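Local coordinates for protein heavy metal cation tricomponent efflux pump ZneA(CzcA-like) (Cupriavidus metallidurans, PDB 4K0J) that probably exports zinc and related heavy-metal cations as the inner-membrane, proton-driven RND component of a tripartite efflux pump, at residues C[573-587]-C[630-644]. Residues are numbered along the deposited sequence; the frame is centred on the assembly and turned at random.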
loop_
_atom_site.group_PDB
_atom_site.type_symbol
_atom_site.label_atom_id
_atom_site.label_comp_id
_atom_site.label_asym_id
_atom_site.label_seq_id
_atom_site.Cartn_x
_atom_site.Cartn_y
_atom_site.Cartn_z
ATOM N N MET C 573 28.000 -32.771 -24.919
ATOM C CA MET C 573 28.854 -31.608 -25.065
ATOM C C MET C 573 29.131 -30.982 -23.709
ATOM O O MET C 573 30.256 -30.576 -23.415
ATOM C CB MET C 573 28.222 -30.601 -26.025
ATOM C CG MET C 573 28.142 -31.121 -27.452
ATOM S SD MET C 573 27.573 -29.923 -28.681
ATOM C CE MET C 573 29.082 -29.031 -29.036
ATOM N N ALA C 574 28.098 -30.930 -22.877
ATOM C CA ALA C 574 28.226 -30.388 -21.532
ATOM C C ALA C 574 29.124 -31.279 -20.680
ATOM O O ALA C 574 29.981 -30.778 -19.952
ATOM C CB ALA C 574 26.867 -30.232 -20.897
ATOM N N ASP C 575 28.920 -32.592 -20.780
ATOM C CA ASP C 575 29.790 -33.577 -20.141
ATOM C C ASP C 575 31.256 -33.283 -20.432
ATOM O O ASP C 575 32.091 -33.227 -19.524
ATOM C CB ASP C 575 29.460 -34.984 -20.640
ATOM C CG ASP C 575 28.187 -35.539 -20.033
ATOM O OD1 ASP C 575 27.862 -35.155 -18.887
ATOM O OD2 ASP C 575 27.518 -36.363 -20.702
ATOM N N ASN C 576 31.559 -33.092 -21.709
ATOM C CA ASN C 576 32.920 -32.787 -22.112
ATOM C C ASN C 576 33.411 -31.456 -21.553
ATOM O O ASN C 576 34.552 -31.354 -21.087
ATOM C CB ASN C 576 33.041 -32.802 -23.634
ATOM C CG ASN C 576 32.845 -34.180 -24.213
ATOM O OD1 ASN C 576 32.309 -35.074 -23.559
ATOM N ND2 ASN C 576 33.282 -34.363 -25.453
ATOM N N LEU C 577 32.544 -30.445 -21.604
ATOM C CA LEU C 577 32.893 -29.106 -21.137
ATOM C C LEU C 577 33.331 -29.172 -19.694
ATOM O O LEU C 577 34.369 -28.628 -19.300
ATOM C CB LEU C 577 31.685 -28.180 -21.234
ATOM C CG LEU C 577 31.872 -26.813 -20.572
ATOM C CD1 LEU C 577 32.925 -26.013 -21.297
ATOM C CD2 LEU C 577 30.572 -26.044 -20.524
ATOM N N ARG C 578 32.518 -29.868 -18.917
ATOM C CA ARG C 578 32.713 -30.012 -17.495
ATOM C C ARG C 578 33.932 -30.876 -17.181
ATOM O O ARG C 578 34.608 -30.662 -16.179
ATOM C CB ARG C 578 31.453 -30.619 -16.904
ATOM C CG ARG C 578 31.401 -30.658 -15.401
ATOM C CD ARG C 578 30.054 -31.177 -14.955
ATOM N NE ARG C 578 29.769 -32.498 -15.515
ATOM C CZ ARG C 578 28.943 -32.718 -16.535
ATOM N NH1 ARG C 578 28.311 -31.701 -17.106
ATOM N NH2 ARG C 578 28.747 -33.952 -16.982
ATOM N N ALA C 579 34.220 -31.845 -18.041
ATOM C CA ALA C 579 35.405 -32.678 -17.855
ATOM C C ALA C 579 36.687 -31.917 -18.181
ATOM O O ALA C 579 37.762 -32.266 -17.692
ATOM C CB ALA C 579 35.310 -33.937 -18.691
ATOM N N ALA C 580 36.574 -30.884 -19.013
ATOM C CA ALA C 580 37.717 -30.026 -19.334
ATOM C C ALA C 580 37.885 -28.925 -18.297
ATOM O O ALA C 580 38.986 -28.417 -18.097
ATOM C CB ALA C 580 37.561 -29.421 -20.711
ATOM N N THR C 581 36.787 -28.554 -17.644
ATOM C CA THR C 581 36.843 -27.553 -16.583
ATOM C C THR C 581 37.495 -28.130 -15.328
ATOM O O THR C 581 38.200 -27.424 -14.609
ATOM C CB THR C 581 35.443 -26.985 -16.264
ATOM O OG1 THR C 581 34.876 -26.435 -17.457
ATOM C CG2 THR C 581 35.524 -25.883 -15.224
ATOM N N MET C 582 37.282 -29.422 -15.083
ATOM C CA MET C 582 37.898 -30.093 -13.939
ATOM C C MET C 582 39.394 -30.344 -14.130
ATOM O O MET C 582 40.074 -30.805 -13.210
ATOM C CB MET C 582 37.195 -31.415 -13.632
ATOM C CG MET C 582 35.723 -31.270 -13.321
ATOM S SD MET C 582 35.014 -32.751 -12.581
ATOM C CE MET C 582 35.740 -32.695 -10.947
ATOM N N GLU C 583 39.909 -30.034 -15.315
ATOM C CA GLU C 583 41.325 -30.237 -15.601
ATOM C C GLU C 583 42.189 -29.167 -14.942
ATOM O O GLU C 583 43.284 -28.862 -15.412
ATOM C CB GLU C 583 41.584 -30.291 -17.110
ATOM C CG GLU C 583 41.037 -31.546 -17.777
ATOM C CD GLU C 583 41.306 -31.588 -19.268
ATOM O OE1 GLU C 583 41.829 -30.592 -19.805
ATOM O OE2 GLU C 583 40.990 -32.617 -19.905
ATOM N N PHE C 584 41.690 -28.608 -13.845
ATOM C CA PHE C 584 42.418 -27.603 -13.091
ATOM C C PHE C 584 42.401 -27.965 -11.614
ATOM O O PHE C 584 41.436 -28.550 -11.126
ATOM C CB PHE C 584 41.800 -26.224 -13.304
ATOM C CG PHE C 584 41.912 -25.721 -14.713
ATOM C CD1 PHE C 584 43.105 -25.210 -15.185
ATOM C CD2 PHE C 584 40.819 -25.752 -15.566
ATOM C CE1 PHE C 584 43.212 -24.744 -16.484
ATOM C CE2 PHE C 584 40.921 -25.286 -16.863
ATOM C CZ PHE C 584 42.117 -24.782 -17.322
ATOM N N PRO C 585 43.479 -27.627 -10.896
ATOM C CA PRO C 585 43.587 -27.952 -9.474
ATOM C C PRO C 585 42.740 -27.035 -8.604
ATOM O O PRO C 585 42.580 -27.307 -7.413
ATOM C CB PRO C 585 45.072 -27.709 -9.170
ATOM C CG PRO C 585 45.747 -27.624 -10.502
ATOM C CD PRO C 585 44.728 -27.063 -11.426
ATOM N N GLU C 586 42.201 -25.969 -9.189
ATOM C CA GLU C 586 41.526 -24.939 -8.402
ATOM C C GLU C 586 40.002 -24.992 -8.462
ATOM O O GLU C 586 39.336 -24.138 -7.880
ATOM C CB GLU C 586 41.999 -23.544 -8.816
ATOM C CG GLU C 586 43.496 -23.418 -9.036
ATOM C CD GLU C 586 43.894 -23.694 -10.473
ATOM O OE1 GLU C 586 43.094 -24.315 -11.200
ATOM O OE2 GLU C 586 45.002 -23.282 -10.880
ATOM N N VAL C 587 39.449 -25.982 -9.157
ATOM C CA VAL C 587 37.996 -26.093 -9.283
ATOM C C VAL C 587 37.384 -27.150 -8.366
ATOM O O VAL C 587 37.543 -28.350 -8.584
ATOM C CB VAL C 587 37.570 -26.349 -10.733
ATOM C CG1 VAL C 587 37.533 -25.043 -11.494
ATOM C CG2 VAL C 587 38.515 -27.335 -11.400
ATOM N N LEU C 630 43.598 -17.662 -14.370
ATOM C CA LEU C 630 42.827 -18.892 -14.357
ATOM C C LEU C 630 41.697 -18.768 -15.357
ATOM O O LEU C 630 41.368 -19.721 -16.058
ATOM C CB LEU C 630 42.262 -19.155 -12.965
ATOM C CG LEU C 630 41.377 -20.393 -12.833
ATOM C CD1 LEU C 630 42.160 -21.656 -13.177
ATOM C CD2 LEU C 630 40.776 -20.474 -11.431
ATOM N N ILE C 631 41.111 -17.577 -15.420
ATOM C CA ILE C 631 40.011 -17.298 -16.334
ATOM C C ILE C 631 40.478 -17.379 -17.784
ATOM O O ILE C 631 39.789 -17.936 -18.631
ATOM C CB ILE C 631 39.360 -15.924 -16.039
ATOM C CG1 ILE C 631 38.437 -16.029 -14.823
ATOM C CG2 ILE C 631 38.564 -15.416 -17.232
ATOM C CD1 ILE C 631 37.596 -14.788 -14.578
ATOM N N GLU C 632 41.660 -16.843 -18.067
ATOM C CA GLU C 632 42.191 -16.905 -19.425
ATOM C C GLU C 632 42.714 -18.295 -19.791
ATOM O O GLU C 632 42.711 -18.678 -20.964
ATOM C CB GLU C 632 43.263 -15.844 -19.644
ATOM C CG GLU C 632 42.822 -14.718 -20.563
ATOM C CD GLU C 632 41.670 -13.911 -19.997
ATOM O OE1 GLU C 632 40.952 -13.272 -20.790
ATOM O OE2 GLU C 632 41.485 -13.904 -18.762
ATOM N N ALA C 633 43.162 -19.047 -18.793
ATOM C CA ALA C 633 43.537 -20.435 -19.021
ATOM C C ALA C 633 42.278 -21.213 -19.371
ATOM O O ALA C 633 42.288 -22.076 -20.250
ATOM C CB ALA C 633 44.207 -21.021 -17.797
ATOM N N MET C 634 41.190 -20.880 -18.684
ATOM C CA MET C 634 39.889 -21.486 -18.935
ATOM C C MET C 634 39.354 -21.133 -20.318
ATOM O O MET C 634 38.810 -21.986 -21.008
ATOM C CB MET C 634 38.879 -21.040 -17.877
ATOM C CG MET C 634 38.895 -21.853 -16.593
ATOM S SD MET C 634 37.596 -21.329 -15.452
ATOM C CE MET C 634 37.783 -22.538 -14.151
ATOM N N ALA C 635 39.500 -19.869 -20.709
ATOM C CA ALA C 635 39.003 -19.389 -21.994
ATOM C C ALA C 635 39.788 -20.035 -23.124
ATOM O O ALA C 635 39.214 -20.501 -24.113
ATOM C CB ALA C 635 39.100 -17.871 -22.074
ATOM N N THR C 636 41.106 -20.065 -22.970
ATOM C CA THR C 636 41.952 -20.718 -23.950
ATOM C C THR C 636 41.592 -22.193 -24.063
ATOM O O THR C 636 41.464 -22.720 -25.170
ATOM C CB THR C 636 43.448 -20.566 -23.610
ATOM O OG1 THR C 636 43.610 -20.515 -22.188
ATOM C CG2 THR C 636 44.004 -19.289 -24.221
ATOM N N ARG C 637 41.419 -22.854 -22.922
ATOM C CA ARG C 637 41.054 -24.268 -22.917
ATOM C C ARG C 637 39.746 -24.475 -23.651
ATOM O O ARG C 637 39.618 -25.384 -24.463
ATOM C CB ARG C 637 40.928 -24.800 -21.491
ATOM C CG ARG C 637 40.367 -26.207 -21.407
ATOM C CD ARG C 637 41.345 -27.253 -21.911
ATOM N NE ARG C 637 40.690 -28.540 -22.136
ATOM C CZ ARG C 637 40.119 -28.894 -23.286
ATOM N NH1 ARG C 637 40.126 -28.061 -24.318
ATOM N NH2 ARG C 637 39.539 -30.081 -23.409
ATOM N N PHE C 638 38.781 -23.608 -23.368
ATOM C CA PHE C 638 37.446 -23.713 -23.946
ATOM C C PHE C 638 37.468 -23.432 -25.446
ATOM O O PHE C 638 36.579 -23.872 -26.179
ATOM C CB PHE C 638 36.459 -22.788 -23.220
ATOM C CG PHE C 638 36.168 -23.204 -21.802
ATOM C CD1 PHE C 638 36.263 -24.533 -21.424
ATOM C CD2 PHE C 638 35.805 -22.266 -20.843
ATOM C CE1 PHE C 638 36.006 -24.917 -20.116
ATOM C CE2 PHE C 638 35.545 -22.647 -19.535
ATOM C CZ PHE C 638 35.645 -23.971 -19.175
ATOM N N ARG C 639 38.490 -22.715 -25.905
ATOM C CA ARG C 639 38.696 -22.542 -27.342
ATOM C C ARG C 639 39.376 -23.771 -27.950
ATOM O O ARG C 639 40.194 -23.653 -28.861
ATOM C CB ARG C 639 39.501 -21.271 -27.640
ATOM C CG ARG C 639 38.677 -19.987 -27.617
ATOM C CD ARG C 639 39.542 -18.754 -27.848
ATOM N NE ARG C 639 40.429 -18.487 -26.720
ATOM C CZ ARG C 639 40.183 -17.593 -25.764
ATOM N NH1 ARG C 639 39.074 -16.863 -25.796
ATOM N NH2 ARG C 639 41.051 -17.423 -24.776
ATOM N N ASP C 640 39.033 -24.946 -27.427
ATOM C CA ASP C 640 39.552 -26.219 -27.916
ATOM C C ASP C 640 38.519 -27.327 -27.699
ATOM O O ASP C 640 38.772 -28.500 -27.976
ATOM C CB ASP C 640 40.878 -26.571 -27.237
ATOM C CG ASP C 640 42.028 -25.710 -27.723
ATOM O OD1 ASP C 640 42.302 -24.664 -27.095
ATOM O OD2 ASP C 640 42.654 -26.073 -28.740
ATOM N N LEU C 641 37.356 -26.938 -27.186
ATOM C CA LEU C 641 36.192 -27.810 -27.148
ATOM C C LEU C 641 35.299 -27.447 -28.330
ATOM O O LEU C 641 34.877 -26.299 -28.461
ATOM C CB LEU C 641 35.428 -27.618 -25.836
ATOM C CG LEU C 641 36.054 -28.157 -24.547
ATOM C CD1 LEU C 641 35.477 -27.438 -23.353
ATOM C CD2 LEU C 641 35.831 -29.654 -24.400
ATOM N N PRO C 642 35.006 -28.420 -29.198
ATOM C CA PRO C 642 34.282 -28.149 -30.446
ATOM C C PRO C 642 32.826 -27.741 -30.226
ATOM O O PRO C 642 32.085 -28.450 -29.553
ATOM C CB PRO C 642 34.352 -29.487 -31.186
ATOM C CG PRO C 642 34.494 -30.505 -30.110
ATOM C CD PRO C 642 35.310 -29.851 -29.028
ATOM N N GLY C 643 32.435 -26.602 -30.790
ATOM C CA GLY C 643 31.059 -26.139 -30.743
ATOM C C GLY C 643 30.716 -25.368 -29.486
ATOM O O GLY C 643 29.633 -24.791 -29.377
ATOM N N THR C 644 31.649 -25.346 -28.541
ATOM C CA THR C 644 31.396 -24.794 -27.217
ATOM C C THR C 644 31.810 -23.332 -27.093
ATOM O O THR C 644 32.949 -23.038 -26.741
ATOM C CB THR C 644 32.165 -25.589 -26.154
ATOM O OG1 THR C 644 31.934 -26.989 -26.343
ATOM C CG2 THR C 644 31.724 -25.190 -24.763
#
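Leu577 sends CD1 over one face of the Phe638 ring, 3.5 Å from Phe638 CE1, and the same methyl meets Leu641 CD1 at 3.6 Å and Thr644 CG2. CG anti to the backbone N (chi1 171°) brings the end of the leucine nearer to 630-644 than the direction of its CB would suggest. Thr581 takes the ring's edge: OG1 lies in the ring plane, 3.1 Å from Phe638 CZ, while OG1 also donates a hydrogen bond to Leu577 O. Further along, the extended Met634 chain places CE 3.7 Å from Val587 CG1, and Phe584 brings CE2 to within 4.0 Å of Met634 CG. The axes of 573-581 and 630-638 run roughly antiparallel, 141° between directions and 10.6 Å apart at closest approach. Both helices lie on the antiparallel sheet containing strands 554-560 and 608-615, an alpha/beta layering consistent with the porter subdomains of RND pumps; Leu577 touches Val559 and Phe638 touches Leu557. Toward the outer side, Ala580 CB packs against the Arg637 guanidinium, 3.4 Å from NH2. Glu583 OE1 reaches that group's edge, forming a salt bridge whose hydrogen bond from Arg637 NE is weak at 3.3 Å. Beside Phe584, the poorly ordered Glu586 side chain lies against Leu630 CD1, and its carboxylate forms a salt bridge with Arg625.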